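Long-range contacts in envelopment polyprotein (Bovine Schmallenberg virus BH80/Germany/2011, PDB 7A56), which probably drives fusion of the viral envelope with the host-cell membrane, as a class II fusion glycoprotein captured here in its postfusion trimer: residues Q312-L316 and V326-V330; G148-K154 and C174-Q180. All blocks are in the same frame, centred on the assembly; numbering follows the deposited sequence.

Interaction 1 lies close to the centre of the chain, whereas the centre of interaction 2 lies about 43 Å from the centre of the chain; the centres of the two contacts are 44 Å apart and their nearest atoms about 28 Å, so they do not touch. The long strand region 98-134 links them, pairing with 325-328 in the former and with 172-183 in the latter. Both are partly buried and antiparallel, yet their chemistry differs. Interaction 1 is short: one backbone bond, then a polar network of a turn's carboxylate and hydroxyl, a lysine and a water. Interaction 2 is a full strand pair, with six backbone bonds, rings lying on backbone and side-chain carbons, and two disulfide-bonded cysteines.

Interaction 1 of 2, residues Q312-L316 and V326-V330; sequences QDNTL and VHKKV
Asp313 faces Lys328 from the start of a type I beta turn, Asp313 to Leu316, which leads the chain into a short antiparallel pairing with strand 325-328. The carboxylate works first within its own turn. Its OD1 takes the backbone N of Thr315 at 2.9 Å, closing an Asx turn, and Thr315 OG1 at 2.6 Å; both donors reach OD1 from the same face of the carboxylate plane, the hydroxyl on the syn side and the amide on the anti side. Asp313 OD2 is left to look at Lys328 NZ, a long salt bridge that a water helps to span, accepting from NZ and donating only weakly to OD2. The carbonyl O of Asn314, at the turn's corner, lies beside CE of Lys329 in van der Waals contact. Thr315 carries the contact. With chi1 at 71°, its OG1 sits between the backbone N and the carbonyl carbon, where it can give its proton to Asp313 OD1 and accept from Lys328 NZ at 2.8 Å. The lysine runs out straight beside the threonine and bends only at chi4 (76°), which turns the ammonium onto the hydroxyl. The ammonium probably polarises this hydroxyl, which would strengthen its bond to Asp313 OD1. Thr315 O receives Lys329 N at 2.9 Å, nearly straight at 168°. Leu316 forms a non-hydrogen-bonded pair with Lys328, and its CA lies 3.3 Å from His327 O in a CA-H...O contact. Leu316 also touches Val249 and Val251 of strand 248-251, while Lys328 is backbone-bonded to Asn111 of the long strand. Leu316 CD2 lies across the lysine stem, 3.8 Å from Lys328 CB, and also meets Val326 CG1 at 4.0 Å.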
loop_
_atom_site.group_PDB
_atom_site.type_symbol
_atom_site.label_atom_id
_atom_site.label_comp_id
_atom_site.label_asym_id
_atom_site.label_seq_id
_atom_site.Cartn_x
_atom_site.Cartn_y
_atom_site.Cartn_z
ATOM N N GLN A 312 7.631 -6.018 -15.571
ATOM C CA GLN A 312 7.291 -4.722 -16.089
ATOM C C GLN A 312 5.880 -4.435 -15.591
ATOM O O GLN A 312 5.052 -5.343 -15.529
ATOM C CB GLN A 312 7.335 -4.720 -17.610
ATOM C CG GLN A 312 7.040 -3.344 -18.149
ATOM C CD GLN A 312 6.471 -3.376 -19.533
ATOM O OE1 GLN A 312 6.479 -4.415 -20.194
ATOM N NE2 GLN A 312 5.987 -2.237 -19.994
ATOM N N ASP A 313 5.635 -3.210 -15.168
ATOM C CA ASP A 313 4.299 -2.780 -14.739
ATOM C C ASP A 313 3.748 -1.886 -15.847
ATOM O O ASP A 313 4.098 -0.704 -15.959
ATOM C CB ASP A 313 4.378 -2.121 -13.357
ATOM C CG ASP A 313 2.992 -1.729 -12.801
ATOM O OD1 ASP A 313 2.021 -1.708 -13.571
ATOM O OD2 ASP A 313 2.867 -1.413 -11.606
ATOM N N ASN A 314 2.861 -2.455 -16.670
ATOM C CA ASN A 314 2.257 -1.719 -17.775
ATOM C C ASN A 314 1.360 -0.578 -17.324
ATOM O O ASN A 314 1.071 0.290 -18.145
ATOM C CB ASN A 314 1.438 -2.636 -18.670
ATOM C CG ASN A 314 2.294 -3.345 -19.648
ATOM O OD1 ASN A 314 2.411 -4.567 -19.616
ATOM N ND2 ASN A 314 2.960 -2.578 -20.504
ATOM N N THR A 315 0.971 -0.515 -16.049
ATOM C CA THR A 315 0.165 0.631 -15.623
ATOM C C THR A 315 1.012 1.869 -15.421
ATOM O O THR A 315 0.464 2.971 -15.322
ATOM C CB THR A 315 -0.592 0.312 -14.338
ATOM O OG1 THR A 315 0.306 0.235 -13.216
ATOM C CG2 THR A 315 -1.438 -1.008 -14.499
ATOM N N LEU A 316 2.353 1.728 -15.375
ATOM C CA LEU A 316 3.224 2.876 -15.140
ATOM C C LEU A 316 3.819 3.343 -16.459
ATOM O O LEU A 316 4.275 2.525 -17.270
ATOM C CB LEU A 316 4.391 2.536 -14.179
ATOM C CG LEU A 316 3.962 2.040 -12.792
ATOM C CD1 LEU A 316 5.083 1.441 -11.951
ATOM C CD2 LEU A 316 3.294 3.153 -11.978
ATOM N N VAL A 326 6.375 10.036 -13.062
ATOM C CA VAL A 326 5.746 8.787 -13.465
ATOM C C VAL A 326 4.230 8.925 -13.261
ATOM O O VAL A 326 3.764 9.499 -12.253
ATOM C CB VAL A 326 6.304 7.588 -12.693
ATOM C CG1 VAL A 326 5.591 6.248 -13.063
ATOM C CG2 VAL A 326 7.892 7.528 -12.925
ATOM N N HIS A 327 3.478 8.381 -14.228
ATOM C CA HIS A 327 2.000 8.354 -14.195
ATOM C C HIS A 327 1.555 6.910 -14.043
ATOM O O HIS A 327 2.195 6.005 -14.593
ATOM C CB HIS A 327 1.426 8.933 -15.478
ATOM C CG HIS A 327 1.666 10.393 -15.629
ATOM N ND1 HIS A 327 1.246 11.107 -16.726
ATOM C CD2 HIS A 327 2.237 11.293 -14.794
ATOM C CE1 HIS A 327 1.549 12.381 -16.569
ATOM N NE2 HIS A 327 2.173 12.519 -15.413
ATOM N N LYS A 328 0.506 6.688 -13.236
ATOM C CA LYS A 328 -0.079 5.368 -13.043
ATOM C C LYS A 328 -1.541 5.408 -13.506
ATOM O O LYS A 328 -2.317 6.264 -13.060
ATOM C CB LYS A 328 -0.045 4.912 -11.581
ATOM C CG LYS A 328 -0.567 3.473 -11.426
ATOM C CD LYS A 328 -0.523 2.951 -10.000
ATOM C CE LYS A 328 -1.203 1.580 -9.921
ATOM N NZ LYS A 328 -0.334 0.460 -10.485
ATOM N N LYS A 329 -1.889 4.452 -14.377
ATOM C CA LYS A 329 -3.266 4.142 -14.721
ATOM C C LYS A 329 -3.907 3.329 -13.605
ATOM O O LYS A 329 -3.359 2.327 -13.132
ATOM C CB LYS A 329 -3.315 3.359 -16.027
ATOM C CG LYS A 329 -2.735 4.125 -17.188
ATOM C CD LYS A 329 -3.015 3.450 -18.522
ATOM C CE LYS A 329 -1.704 3.025 -19.223
ATOM N NZ LYS A 329 -1.921 2.591 -20.641
ATOM N N VAL A 330 -5.103 3.750 -13.231
ATOM C CA VAL A 330 -5.808 3.296 -12.060
ATOM C C VAL A 330 -7.274 3.150 -12.462
ATOM O O VAL A 330 -7.720 3.680 -13.486
ATOM C CB VAL A 330 -5.662 4.277 -10.871
ATOM C CG1 VAL A 330 -4.235 4.403 -10.406
ATOM C CG2 VAL A 330 -6.196 5.707 -11.248
HETATM O O HOH W 1 1.901 0.607 -9.087
#

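Interaction 2 of 2, residues G148-K154 and C174-Q180; sequences GWVTFSK and CLYGSCQ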
loop_
_atom_site.group_PDB
_atom_site.type_symbol
_atom_site.label_atom_id
_atom_site.label_comp_id
_atom_site.label_asym_id
_atom_site.label_seq_id
_atom_site.Cartn_x
_atom_site.Cartn_y
_atom_site.Cartn_z
ATOM N N GLY A 148 35.408 3.354 -2.169
ATOM C CA GLY A 148 34.554 2.527 -2.993
ATOM C C GLY A 148 35.197 1.241 -3.491
ATOM O O GLY A 148 34.500 0.394 -4.046
ATOM N N TRP A 149 36.490 1.084 -3.317
ATOM C CA TRP A 149 37.204 -0.134 -3.686
ATOM C C TRP A 149 37.222 -1.078 -2.490
ATOM O O TRP A 149 37.348 -0.625 -1.344
ATOM C CB TRP A 149 38.627 0.226 -4.104
ATOM C CG TRP A 149 38.673 0.980 -5.376
ATOM C CD1 TRP A 149 37.922 2.096 -5.712
ATOM C CD2 TRP A 149 39.503 0.701 -6.504
ATOM N NE1 TRP A 149 38.267 2.536 -6.974
ATOM C CE2 TRP A 149 39.213 1.684 -7.492
ATOM C CE3 TRP A 149 40.457 -0.299 -6.793
ATOM C CZ2 TRP A 149 39.842 1.702 -8.735
ATOM C CZ3 TRP A 149 41.076 -0.280 -8.034
ATOM C CH2 TRP A 149 40.758 0.734 -8.997
ATOM N N VAL A 150 37.089 -2.395 -2.740
ATOM C CA VAL A 150 37.148 -3.345 -1.629
ATOM C C VAL A 150 38.582 -3.893 -1.614
ATOM O O VAL A 150 39.300 -3.857 -2.619
ATOM C CB VAL A 150 36.101 -4.484 -1.670
ATOM C CG1 VAL A 150 34.646 -3.902 -1.518
ATOM C CG2 VAL A 150 36.164 -5.244 -2.978
ATOM N N THR A 151 39.036 -4.339 -0.445
ATOM C CA THR A 151 40.443 -4.772 -0.328
ATOM C C THR A 151 40.579 -6.285 -0.233
ATOM O O THR A 151 39.635 -7.025 0.052
ATOM C CB THR A 151 41.104 -4.137 0.893
ATOM O OG1 THR A 151 40.326 -4.465 2.041
ATOM C CG2 THR A 151 41.143 -2.603 0.774
ATOM N N PHE A 152 41.819 -6.752 -0.454
ATOM C CA PHE A 152 42.112 -8.155 -0.240
ATOM C C PHE A 152 43.576 -8.259 0.163
ATOM O O PHE A 152 44.385 -7.397 -0.184
ATOM C CB PHE A 152 41.879 -9.023 -1.492
ATOM C CG PHE A 152 42.462 -8.439 -2.773
ATOM C CD1 PHE A 152 43.803 -8.659 -3.115
ATOM C CD2 PHE A 152 41.637 -7.708 -3.650
ATOM C CE1 PHE A 152 44.342 -8.131 -4.263
ATOM C CE2 PHE A 152 42.166 -7.174 -4.830
ATOM C CZ PHE A 152 43.549 -7.389 -5.126
ATOM N N SER A 153 43.908 -9.309 0.909
ATOM C CA SER A 153 45.321 -9.463 1.318
ATOM C C SER A 153 45.562 -10.894 1.788
ATOM O O SER A 153 44.635 -11.596 2.221
ATOM C CB SER A 153 45.726 -8.483 2.426
ATOM O OG SER A 153 44.938 -8.700 3.600
ATOM N N LYS A 154 46.839 -11.293 1.757
ATOM C CA LYS A 154 47.272 -12.540 2.376
ATOM C C LYS A 154 48.607 -12.308 3.070
ATOM O O LYS A 154 49.551 -11.788 2.453
ATOM C CB LYS A 154 47.415 -13.666 1.347
ATOM C CG LYS A 154 46.073 -14.379 1.029
ATOM C CD LYS A 154 46.203 -15.531 0.036
ATOM C CE LYS A 154 44.817 -16.169 -0.261
ATOM N NZ LYS A 154 44.355 -17.040 0.857
ATOM N N CYS A 174 53.707 -9.880 2.688
ATOM C CA CYS A 174 52.291 -9.724 2.418
ATOM C C CYS A 174 52.074 -9.491 0.928
ATOM O O CYS A 174 52.935 -8.922 0.242
ATOM C CB CYS A 174 51.724 -8.567 3.234
ATOM S SG CYS A 174 49.894 -8.176 2.947
ATOM N N LEU A 175 50.895 -9.893 0.452
ATOM C CA LEU A 175 50.445 -9.552 -0.892
ATOM C C LEU A 175 49.057 -8.974 -0.722
ATOM O O LEU A 175 48.191 -9.624 -0.114
ATOM C CB LEU A 175 50.423 -10.771 -1.825
ATOM C CG LEU A 175 49.905 -10.654 -3.253
ATOM C CD1 LEU A 175 50.752 -9.723 -4.084
ATOM C CD2 LEU A 175 49.849 -12.011 -3.909
ATOM N N TYR A 176 48.858 -7.746 -1.199
ATOM C CA TYR A 176 47.557 -7.100 -0.951
ATOM C C TYR A 176 47.121 -6.277 -2.157
ATOM O O TYR A 176 47.902 -6.011 -3.074
ATOM C CB TYR A 176 47.623 -6.203 0.317
ATOM C CG TYR A 176 48.639 -5.096 0.262
ATOM C CD1 TYR A 176 49.956 -5.296 0.708
ATOM C CD2 TYR A 176 48.293 -3.832 -0.207
ATOM C CE1 TYR A 176 50.890 -4.263 0.659
ATOM C CE2 TYR A 176 49.225 -2.801 -0.263
ATOM C CZ TYR A 176 50.502 -3.017 0.172
ATOM O OH TYR A 176 51.384 -1.969 0.108
ATOM N N GLY A 177 45.856 -5.876 -2.155
ATOM C CA GLY A 177 45.425 -4.919 -3.143
ATOM C C GLY A 177 43.985 -4.499 -2.911
ATOM O O GLY A 177 43.433 -4.658 -1.811
ATOM N N SER A 178 43.400 -3.939 -3.973
ATOM C CA SER A 178 42.009 -3.466 -3.933
ATOM C C SER A 178 41.395 -3.615 -5.321
ATOM O O SER A 178 42.107 -3.748 -6.331
ATOM C CB SER A 178 41.931 -2.016 -3.452
ATOM O OG SER A 178 42.845 -1.211 -4.169
ATOM N N CYS A 179 40.059 -3.513 -5.388
ATOM C CA CYS A 179 39.430 -3.718 -6.681
ATOM C C CYS A 179 38.038 -3.086 -6.677
ATOM O O CYS A 179 37.463 -2.849 -5.624
ATOM C CB CYS A 179 39.339 -5.220 -7.020
ATOM S SG CYS A 179 38.403 -6.253 -5.858
ATOM N N GLN A 180 37.500 -2.868 -7.878
ATOM C CA GLN A 180 36.118 -2.399 -8.055
ATOM C C GLN A 180 35.610 -2.986 -9.370
ATOM O O GLN A 180 36.378 -3.042 -10.343
ATOM C CB GLN A 180 36.116 -0.869 -8.059
ATOM C CG GLN A 180 34.757 -0.177 -7.987
ATOM C CD GLN A 180 34.979 1.308 -7.936
ATOM O OE1 GLN A 180 35.503 1.881 -8.882
ATOM N NE2 GLN A 180 34.648 1.929 -6.798
#
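An antiparallel strand pair, 150-158 against 172-183, brings residues 148-154 and 174-180 together. Three hydrogen-bonded pairs, Val150 with Cys179, Phe152 with Gly177 and Lys154 with Leu175, supply two backbone bonds each, from Lys154 N to Leu175 O at 2.8 Å to Leu175 N to Lys154 O at 3.1 Å. Between them Thr151 meets Ser178 and Ser153 meets Tyr176 as non-hydrogen-bonded pairs; CB of Ser153 and CB of Tyr176 touch at 3.6 Å. Phe152, its chi1 of 46° placing CG between the backbone N and the carbonyl carbon, folds its ring across onto the partner strand. One ring face lies over Gly177, whose CA is 4.0 Å from the ring centroid in a CH-pi contact. Because Gly177 carries no side chain, the ring can settle directly on the backbone. At the ring's edge stands Cys179 SG, 4.0 Å from Phe152 CE2, and Val150 CG2 packs against the same sulfur at 3.8 Å. The face of the sheet that carries Val150, Phe152 and Cys179 turns toward strands 281-285 and 293-296, where Phe152 meets Phe282 and Leu296; Cys179 is disulfide-bonded to Cys299 in the loop beyond. In this elongated beta-rich class II fusion protein, strand 172-183 is an inner strand, its other edge bonded to residues 128-134 of the long strand. Cys174 adds a disulfide to Cys139, and Thr151 OG1 a weak hydrogen bond to Lys281 of the third subunit. Beyond the regular pairing, Trp149 and Gln180 cross at about a right angle. Gln180 CB stands 3.9 Å above the centre of the indole's five-membered ring, only 4° off the ring normal. The extended glutamine then carries its NE2 to Gly148 O at 3.2 Å, a weak bond.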